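Long-range contacts in peptidase M16 domain protein (Alicyclobacillus acidocaldarius subsp. acidocaldarius DSM 446, PDB 4XEA), which is a putative M16-family metallopeptidase that binds a nickel ion in the crystal and probably hydrolyses peptide bonds: residues Y157-V162 against L229-P234; N125-K130 against S172-T177; V255-A260 against D413-S418. One frame throughout, in Å; residues are numbered along the deposited sequence.

Contact 1: Y157-V162 against L229-P234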
loop_
_atom_site.group_PDB
_atom_site.type_symbol
_atom_site.label_atom_id
_atom_site.label_comp_id
_atom_site.label_asym_id
_atom_site.label_seq_id
_atom_site.Cartn_x
_atom_site.Cartn_y
_atom_site.Cartn_z
ATOM N N TYR A 157 7.166 10.611 26.980
ATOM C CA TYR A 157 7.879 9.629 27.777
ATOM C C TYR A 157 9.062 10.277 28.494
ATOM O O TYR A 157 9.863 10.987 27.899
ATOM C CB TYR A 157 8.291 8.386 26.907
ATOM C CG TYR A 157 7.137 7.519 26.598
ATOM C CD1 TYR A 157 6.664 6.584 27.528
ATOM C CD2 TYR A 157 6.434 7.655 25.396
ATOM C CE1 TYR A 157 5.546 5.761 27.247
ATOM C CE2 TYR A 157 5.329 6.844 25.116
ATOM C CZ TYR A 157 4.869 5.942 26.045
ATOM O OH TYR A 157 3.767 5.227 25.742
ATOM N N HIS A 158 9.165 10.032 29.804
ATOM C CA HIS A 158 10.272 10.522 30.588
ATOM C C HIS A 158 11.554 9.703 30.402
ATOM O O HIS A 158 12.635 10.280 30.326
ATOM C CB HIS A 158 9.950 10.492 32.095
ATOM C CG HIS A 158 8.810 11.376 32.500
ATOM N ND1 HIS A 158 8.960 12.425 33.382
ATOM C CD2 HIS A 158 7.496 11.324 32.194
ATOM C CE1 HIS A 158 7.789 13.016 33.550
ATOM N NE2 HIS A 158 6.892 12.378 32.820
ATOM N N GLU A 159 11.426 8.383 30.467
ATOM C CA GLU A 159 12.587 7.472 30.587
ATOM C C GLU A 159 12.471 6.212 29.716
ATOM O O GLU A 159 13.483 5.615 29.402
ATOM C CB GLU A 159 12.720 6.907 32.022
ATOM C CG GLU A 159 12.919 7.833 33.129
ATOM C CD GLU A 159 12.183 7.361 34.422
ATOM O OE1 GLU A 159 12.535 6.288 35.001
ATOM O OE2 GLU A 159 11.269 8.120 34.859
ATOM N N HIS A 160 11.252 5.760 29.414
ATOM C CA HIS A 160 11.039 4.546 28.645
ATOM C C HIS A 160 11.834 4.594 27.304
ATOM O O HIS A 160 11.844 5.635 26.644
ATOM C CB HIS A 160 9.551 4.335 28.368
ATOM C CG HIS A 160 9.213 2.944 27.918
ATOM N ND1 HIS A 160 9.594 2.443 26.691
ATOM C CD2 HIS A 160 8.587 1.926 28.566
ATOM C CE1 HIS A 160 9.191 1.188 26.587
ATOM N NE2 HIS A 160 8.581 0.848 27.709
ATOM N N PRO A 161 12.524 3.492 26.925
ATOM C CA PRO A 161 13.280 3.486 25.674
ATOM C C PRO A 161 12.519 3.800 24.390
ATOM O O PRO A 161 13.164 4.186 23.397
ATOM C CB PRO A 161 13.804 2.042 25.591
ATOM C CG PRO A 161 13.940 1.619 27.006
ATOM C CD PRO A 161 12.760 2.249 27.686
ATOM N N VAL A 162 11.192 3.666 24.404
ATOM C CA VAL A 162 10.362 3.971 23.246
ATOM C C VAL A 162 10.584 5.434 22.783
ATOM O O VAL A 162 10.257 5.805 21.658
ATOM C CB VAL A 162 8.876 3.664 23.507
ATOM C CG1 VAL A 162 8.261 4.698 24.493
ATOM C CG2 VAL A 162 8.062 3.618 22.156
ATOM N N LEU A 229 14.141 -5.769 31.762
ATOM C CA LEU A 229 14.282 -4.678 32.722
ATOM C C LEU A 229 13.898 -3.316 32.103
ATOM O O LEU A 229 14.532 -2.871 31.125
ATOM C CB LEU A 229 15.709 -4.634 33.249
ATOM C CG LEU A 229 16.172 -5.902 33.977
ATOM C CD1 LEU A 229 17.666 -5.835 34.255
ATOM C CD2 LEU A 229 15.359 -6.110 35.302
ATOM N N TYR A 230 12.870 -2.694 32.684
ATOM C CA TYR A 230 12.206 -1.483 32.168
ATOM C C TYR A 230 11.995 -0.525 33.345
ATOM O O TYR A 230 11.831 -0.986 34.483
ATOM C CB TYR A 230 10.865 -1.827 31.529
ATOM C CG TYR A 230 11.030 -2.461 30.171
ATOM C CD1 TYR A 230 11.091 -1.680 29.018
ATOM C CD2 TYR A 230 11.165 -3.826 30.034
ATOM C CE1 TYR A 230 11.264 -2.264 27.763
ATOM C CE2 TYR A 230 11.343 -4.420 28.783
ATOM C CZ TYR A 230 11.412 -3.635 27.663
ATOM O OH TYR A 230 11.581 -4.234 26.422
ATOM N N PRO A 231 12.069 0.804 33.089
ATOM C CA PRO A 231 11.927 1.804 34.163
ATOM C C PRO A 231 10.484 2.011 34.620
ATOM O O PRO A 231 9.531 1.660 33.931
ATOM C CB PRO A 231 12.487 3.087 33.528
ATOM C CG PRO A 231 12.083 2.940 32.039
ATOM C CD PRO A 231 12.219 1.431 31.750
ATOM N N GLU A 232 10.328 2.618 35.792
ATOM C CA GLU A 232 9.007 3.054 36.265
ATOM C C GLU A 232 8.548 4.370 35.625
ATOM O O GLU A 232 8.639 5.437 36.198
ATOM C CB GLU A 232 9.038 3.195 37.810
ATOM C CG GLU A 232 9.305 1.839 38.465
ATOM C CD GLU A 232 9.374 1.861 40.000
ATOM O OE1 GLU A 232 9.419 2.961 40.603
ATOM O OE2 GLU A 232 9.425 0.752 40.600
ATOM N N GLU A 233 7.964 4.281 34.476
ATOM C CA GLU A 233 7.588 5.441 33.733
ATOM C C GLU A 233 6.364 6.141 34.412
ATOM O O GLU A 233 5.358 5.488 34.662
ATOM C CB GLU A 233 7.247 4.979 32.329
ATOM C CG GLU A 233 6.733 6.045 31.438
ATOM C CD GLU A 233 7.808 7.093 31.071
ATOM O OE1 GLU A 233 9.011 6.757 31.021
ATOM O OE2 GLU A 233 7.392 8.231 30.842
ATOM N N PRO A 234 6.455 7.458 34.666
ATOM C CA PRO A 234 5.266 8.182 35.144
ATOM C C PRO A 234 4.081 8.128 34.208
ATOM O O PRO A 234 4.245 8.022 32.964
ATOM C CB PRO A 234 5.761 9.627 35.321
ATOM C CG PRO A 234 7.243 9.527 35.501
ATOM C CD PRO A 234 7.632 8.349 34.589
#

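Contact 2: N125-K130 against S172-T177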
loop_
_atom_site.group_PDB
_atom_site.type_symbol
_atom_site.label_atom_id
_atom_site.label_comp_id
_atom_site.label_asym_id
_atom_site.label_seq_id
_atom_site.Cartn_x
_atom_site.Cartn_y
_atom_site.Cartn_z
ATOM N N ASN A 125 33.439 -5.298 9.763
ATOM C CA ASN A 125 32.084 -5.086 9.241
ATOM C C ASN A 125 31.120 -4.482 10.247
ATOM O O ASN A 125 30.076 -3.943 9.868
ATOM C CB ASN A 125 31.517 -6.359 8.582
ATOM C CG ASN A 125 30.994 -7.391 9.572
ATOM O OD1 ASN A 125 30.870 -7.138 10.768
ATOM N ND2 ASN A 125 30.680 -8.580 9.056
ATOM N N VAL A 126 31.464 -4.593 11.530
ATOM C CA VAL A 126 30.787 -3.840 12.575
ATOM C C VAL A 126 31.135 -2.363 12.424
ATOM O O VAL A 126 30.269 -1.501 12.532
ATOM C CB VAL A 126 31.154 -4.348 14.003
ATOM C CG1 VAL A 126 30.773 -3.324 15.078
ATOM C CG2 VAL A 126 30.480 -5.680 14.272
ATOM N N GLU A 127 32.397 -2.061 12.159
ATOM C CA GLU A 127 32.764 -0.667 11.890
ATOM C C GLU A 127 32.045 -0.097 10.646
ATOM O O GLU A 127 31.391 0.955 10.728
ATOM C CB GLU A 127 34.277 -0.489 11.773
ATOM C CG GLU A 127 34.730 0.964 11.886
ATOM C CD GLU A 127 34.133 1.657 13.094
ATOM O OE1 GLU A 127 34.815 1.705 14.133
ATOM O OE2 GLU A 127 32.978 2.130 13.021
ATOM N N LYS A 128 32.094 -0.822 9.532
ATOM C CA LYS A 128 31.438 -0.374 8.296
ATOM C C LYS A 128 29.964 -0.049 8.518
ATOM O O LYS A 128 29.469 0.994 8.072
ATOM C CB LYS A 128 31.565 -1.429 7.192
ATOM C CG LYS A 128 30.913 -1.002 5.874
ATOM C CD LYS A 128 31.187 -1.970 4.768
ATOM C CE LYS A 128 30.473 -1.550 3.497
ATOM N NZ LYS A 128 30.597 -2.601 2.467
ATOM N N GLU A 129 29.266 -0.933 9.235
ATOM C CA GLU A 129 27.839 -0.817 9.341
ATOM C C GLU A 129 27.465 0.343 10.273
ATOM O O GLU A 129 26.357 0.847 10.185
ATOM C CB GLU A 129 27.215 -2.143 9.820
ATOM C CG GLU A 129 25.716 -2.285 9.545
ATOM C CD GLU A 129 25.397 -2.474 8.073
ATOM O OE1 GLU A 129 24.316 -2.039 7.639
ATOM O OE2 GLU A 129 26.227 -3.057 7.344
ATOM N N LYS A 130 28.375 0.765 11.157
ATOM C CA LYS A 130 28.097 1.906 12.062
ATOM C C LYS A 130 27.928 3.205 11.260
ATOM O O LYS A 130 27.043 4.015 11.552
ATOM C CB LYS A 130 29.219 2.106 13.091
ATOM C CG LYS A 130 29.129 1.260 14.358
ATOM C CD LYS A 130 30.365 1.487 15.227
ATOM C CE LYS A 130 30.438 0.522 16.405
ATOM N NZ LYS A 130 31.224 1.087 17.537
ATOM N N SER A 172 24.984 6.449 20.421
ATOM C CA SER A 172 24.782 5.117 20.963
ATOM C C SER A 172 25.244 4.073 19.956
ATOM O O SER A 172 25.894 3.102 20.312
ATOM C CB SER A 172 23.319 4.924 21.375
ATOM O OG SER A 172 22.474 4.635 20.268
ATOM N N VAL A 173 24.929 4.287 18.684
ATOM C CA VAL A 173 25.332 3.345 17.644
ATOM C C VAL A 173 26.870 3.253 17.613
ATOM O O VAL A 173 27.445 2.164 17.536
ATOM C CB VAL A 173 24.751 3.732 16.275
ATOM C CG1 VAL A 173 25.538 3.074 15.147
ATOM C CG2 VAL A 173 23.285 3.350 16.197
ATOM N N ARG A 174 27.517 4.399 17.752
ATOM C CA ARG A 174 28.970 4.460 17.801
ATOM C C ARG A 174 29.574 3.705 18.994
ATOM O O ARG A 174 30.691 3.190 18.885
ATOM C CB ARG A 174 29.420 5.933 17.770
ATOM C CG ARG A 174 30.650 6.291 18.611
ATOM C CD ARG A 174 31.921 6.469 17.785
ATOM N NE ARG A 174 32.801 5.289 17.780
ATOM C CZ ARG A 174 33.244 4.650 16.689
ATOM N NH1 ARG A 174 34.050 3.601 16.834
ATOM N NH2 ARG A 174 32.892 5.032 15.459
ATOM N N ALA A 175 28.860 3.617 20.119
ATOM C CA ALA A 175 29.411 2.905 21.281
ATOM C C ALA A 175 29.171 1.388 21.216
ATOM O O ALA A 175 29.760 0.640 21.993
ATOM C CB ALA A 175 28.865 3.475 22.589
ATOM N N ILE A 176 28.302 0.929 20.314
ATOM C CA ILE A 176 28.010 -0.512 20.203
ATOM C C ILE A 176 29.307 -1.279 19.888
ATOM O O ILE A 176 30.098 -0.833 19.066
ATOM C CB ILE A 176 26.908 -0.795 19.124
ATOM C CG1 ILE A 176 25.546 -0.270 19.588
ATOM C CG2 ILE A 176 26.776 -2.283 18.834
ATOM C CD1 ILE A 176 24.425 -0.413 18.564
ATOM N N THR A 177 29.540 -2.400 20.571
ATOM C CA THR A 177 30.718 -3.233 20.328
ATOM C C THR A 177 30.289 -4.597 19.791
ATOM O O THR A 177 29.169 -5.059 20.032
ATOM C CB THR A 177 31.517 -3.464 21.619
ATOM O OG1 THR A 177 30.768 -4.337 22.470
ATOM C CG2 THR A 177 31.790 -2.144 22.357
#

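Contact 3: V255-A260 against D413-S418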
loop_
_atom_site.group_PDB
_atom_site.type_symbol
_atom_site.label_atom_id
_atom_site.label_comp_id
_atom_site.label_asym_id
_atom_site.label_seq_id
_atom_site.Cartn_x
_atom_site.Cartn_y
_atom_site.Cartn_z
ATOM N N VAL A 255 -1.918 14.621 18.271
ATOM C CA VAL A 255 -2.368 14.550 19.626
ATOM C C VAL A 255 -2.240 13.089 20.071
ATOM O O VAL A 255 -2.663 12.155 19.333
ATOM C CB VAL A 255 -3.826 14.992 19.778
ATOM C CG1 VAL A 255 -4.202 15.022 21.289
ATOM C CG2 VAL A 255 -4.067 16.375 19.127
ATOM N N GLY A 256 -1.626 12.885 21.233
ATOM C CA GLY A 256 -1.456 11.574 21.774
ATOM C C GLY A 256 -1.889 11.411 23.211
ATOM O O GLY A 256 -1.970 12.372 23.960
ATOM N N TRP A 257 -2.189 10.163 23.577
ATOM C CA TRP A 257 -2.537 9.792 24.950
ATOM C C TRP A 257 -1.689 8.615 25.372
ATOM O O TRP A 257 -1.523 7.656 24.637
ATOM C CB TRP A 257 -4.007 9.435 25.074
ATOM C CG TRP A 257 -4.918 10.616 24.866
ATOM C CD1 TRP A 257 -5.452 11.418 25.819
ATOM C CD2 TRP A 257 -5.424 11.084 23.608
ATOM N NE1 TRP A 257 -6.295 12.357 25.239
ATOM C CE2 TRP A 257 -6.254 12.198 23.879
ATOM C CE3 TRP A 257 -5.248 10.670 22.281
ATOM C CZ2 TRP A 257 -6.906 12.917 22.856
ATOM C CZ3 TRP A 257 -5.863 11.381 21.267
ATOM C CH2 TRP A 257 -6.693 12.496 21.557
ATOM N N LYS A 258 -1.164 8.714 26.583
ATOM C CA LYS A 258 -0.200 7.781 27.128
ATOM C C LYS A 258 -0.930 6.747 28.012
ATOM O O LYS A 258 -1.545 7.137 29.011
ATOM C CB LYS A 258 0.716 8.609 28.042
ATOM C CG LYS A 258 1.962 7.897 28.581
ATOM C CD LYS A 258 2.759 8.848 29.441
ATOM C CE LYS A 258 4.071 8.241 29.761
ATOM N NZ LYS A 258 4.860 9.099 30.608
ATOM N N GLU A 259 -0.800 5.453 27.713
ATOM C CA GLU A 259 -1.222 4.421 28.659
ATOM C C GLU A 259 -0.303 4.418 29.890
ATOM O O GLU A 259 0.923 4.611 29.760
ATOM C CB GLU A 259 -1.214 3.011 28.065
ATOM C CG GLU A 259 -2.126 2.763 26.887
ATOM C CD GLU A 259 -3.595 2.585 27.276
ATOM O OE1 GLU A 259 -3.947 2.562 28.489
ATOM O OE2 GLU A 259 -4.395 2.448 26.325
ATOM N N ALA A 260 -0.871 4.141 31.062
ATOM C CA ALA A 260 -0.078 4.065 32.294
ATOM C C ALA A 260 0.897 2.876 32.263
ATOM O O ALA A 260 1.931 2.898 32.937
ATOM C CB ALA A 260 -1.024 3.951 33.557
ATOM N N ASP A 413 -5.219 14.667 31.303
ATOM C CA ASP A 413 -3.957 14.701 32.040
ATOM C C ASP A 413 -2.896 13.722 31.484
ATOM O O ASP A 413 -1.725 13.819 31.863
ATOM C CB ASP A 413 -4.184 14.458 33.525
ATOM C CG ASP A 413 -5.084 13.275 33.769
ATOM O OD1 ASP A 413 -6.270 13.489 34.093
ATOM O OD2 ASP A 413 -4.631 12.147 33.598
ATOM N N ASN A 414 -3.269 12.831 30.572
ATOM C CA ASN A 414 -2.258 11.967 29.942
ATOM C C ASN A 414 -2.045 12.289 28.462
ATOM O O ASN A 414 -1.567 11.436 27.682
ATOM C CB ASN A 414 -2.590 10.463 30.146
ATOM C CG ASN A 414 -3.850 10.035 29.377
ATOM O OD1 ASN A 414 -4.771 10.840 29.217
ATOM N ND2 ASN A 414 -3.924 8.740 28.961
HETATM N N MSE A 415 -2.383 13.514 28.086
HETATM C CA MSE A 415 -2.481 13.923 26.704
HETATM C C MSE A 415 -1.333 14.854 26.344
HETATM O O MSE A 415 -0.913 15.637 27.146
HETATM C CB MSE A 415 -3.829 14.625 26.447
HETATM C CG MSE A 415 -4.055 15.075 25.049
HETATM SE SE MSE A 415 -5.663 16.086 24.756
HETATM C CE MSE A 415 -5.344 17.657 25.915
ATOM N N VAL A 416 -0.826 14.711 25.113
ATOM C CA VAL A 416 0.224 15.551 24.577
ATOM C C VAL A 416 -0.324 16.107 23.282
ATOM O O VAL A 416 -0.926 15.366 22.462
ATOM C CB VAL A 416 1.520 14.765 24.250
ATOM C CG1 VAL A 416 2.565 15.708 23.643
ATOM C CG2 VAL A 416 2.037 14.104 25.496
ATOM N N VAL A 417 -0.180 17.401 23.094
ATOM C CA VAL A 417 -0.614 18.030 21.831
ATOM C C VAL A 417 0.639 18.613 21.207
ATOM O O VAL A 417 1.284 19.467 21.837
ATOM C CB VAL A 417 -1.644 19.160 22.020
ATOM C CG1 VAL A 417 -2.189 19.698 20.670
ATOM C CG2 VAL A 417 -2.804 18.735 22.882
ATOM N N SER A 418 0.973 18.206 19.977
ATOM C CA SER A 418 2.204 18.686 19.361
ATOM C C SER A 418 2.042 19.038 17.884
ATOM O O SER A 418 1.288 18.373 17.166
ATOM C CB SER A 418 3.313 17.660 19.567
ATOM O OG SER A 418 3.108 16.551 18.727
#

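Contact 1: Y157-V162 against L229-P234
Glu233 OE1 accepts two backbone N-H groups, and Glu233 OE2 accepts a third. Glu233 OE1 meets Glu159 N at 3.0 Å on its syn lone pair. Glu233 OE1 also takes His160 N at 2.9 Å, but from 32° above the carboxylate plane. Glu233 OE2 receives His158 N at 2.7 Å, again on the syn side, in a nearly straight bond of 166°. Three successive amides thus close on one carboxylate, brought to them by a bend at chi2 (69°). They hold the loop after helix 144-156 to the linker between strands 227-229 and 241-246, which belong to different sheets. Tyr157 CD1 touches Glu233 CD at the ring edge, 3.8 Å away.

Pro234 CG stands 3.7 Å from the centroid of the His158 ring, nearly over the centre of one face, a CH-pi contact. His158 NE2 bonds outside to Thr236 O. The His160 and Tyr230 rings are offset, their planes moderately tilted and scarcely overlapping, with His160 NE2 3.8 Å from Tyr230 CD1. Val162 N bonds to His160 ND1 in the imidazole plane and fixes its rotation, while NE2 is held by Thr312. Glu233 OE2 also forms a salt bridge with Lys258, so three N-H groups and one ammonium would probably keep Glu233 ionised.

Contact 2: N125-K130 against S172-T177
The guanidinium of Arg174 has Lys130 NZ over one face and Glu127 OE1 at its edge. Lys130 NZ lies 3.8 Å above the Arg174 plane, offset toward the rim. Two positive groups are therefore close, and they probably repel. Glu127 OE1 lies in the guanidinium plane, 3.4 Å from Arg174 NH1. This is a salt bridge with a weak but straight hydrogen bond. The carboxylate and guanidinium planes are turned 32° from each other. Bends at chi2 and chi3 fold the arginine back toward Glu127, whose own chain bends at chi2.

Lys130 carries most of the contact. Its CG is anti to the carbonyl carbon, and the chain runs straight from there to the end of helix 170-175. NZ donates to two backbone carbonyls. The bond from Lys130 NZ to Ile176 O is 2.7 Å and lies in the carbonyl plane. That from Lys130 NZ to Arg174 O is 2.6 Å, with NZ 51° above the carbonyl plane. The ammonium sits where the carbonyls of a helix C-terminus gather, so the charge would probably be favoured there. Lys130 CG passes Val173 CG1 at 4.1 Å, the two side chains alongside and running opposite ways.

The contact joins helix 123-141, which carries nickel ligand Glu136, to the end of helix 170-175. Val173 also rests on Ile133 and Ile137. Ile176 packs on Ile59 and Phe62 of helix 59-66, where nickel ligands His61 and His65 fit the HxxEH motif of M16 peptidases. OE1 of Glu129, the residue before Lys130, is hydrogen-bonded to His65 ND1, in the second shell of the nickel.

Contact 3: V255-A260 against D413-S418
Trp257 and Met415 lie side by side and point the same way from neighbouring strands. Met415, modelled as selenomethionine, lays its CG over one face of the Trp257 indole, 3.9 Å from the centroid of the five-membered ring. Met415 CG is anti to the backbone N (chi1 -179°), and a bend at chi3 turns the far end. Met415 SE then sits obliquely, 4.5 Å from the centroid of the Trp257 five-membered ring, in a Met-aromatic contact. Val255 CG1 also lies over that face, offset toward its rim, and touches Met415 CG at 3.8 Å. Val255 and Val417 run alongside each other. An alanine in place of Trp257 would strip away the flat surface on which Met415 and Val255 rest, and would probably loosen the packing against Leu336 of helix 325-342.

Strands 252-258 and 415-422 are antiparallel neighbours inside a mixed sheet of five, in the second half of the M16 fold. Gly256 and Val416 form a hydrogen-bonded pair: Val416 N meets Gly256 O at 2.8 Å, and Gly256 N bonds back to Val416 O. Trp257 and Met415 are the adjacent non-hydrogen-bonded pair. Val416 points to the other face, onto helix 144-156.

Asn414, just before the strand, adds two bonds to Lys258. Asn414 O accepts Lys258 N at 3.0 Å. Asn414 CG lies between backbone N and carbonyl carbon (chi1 68°), so Asn414 ND2 reaches Lys258 O at 2.9 Å from 49° above the carbonyl plane. ND2 is also held by His409 O. Asn414 OD1 meets the indole edge in plane, 3.5 Å from Trp257 CD1.

From the N terminus, helix 123-141 opens contact 2. The chain passes through helix 144-156 and opens contact 1 at 157-162. Contact 2 closes next, at 172-177. Contact 1 closes only at 229-234, so the two cross along the chain. They stay about 10 Å apart at their nearest atoms. Contact 3 follows in series and closes the longest loop, 152 residues, most of them helical. Contact 2 ties helices near the nickel site. Contact 1 joins the turn after helix 144-156 to the segment leading from one sheet to the next. Contact 3 pairs strands of that next sheet. Lys258 links contacts 3 and 1 directly, through Glu233 and Pro234.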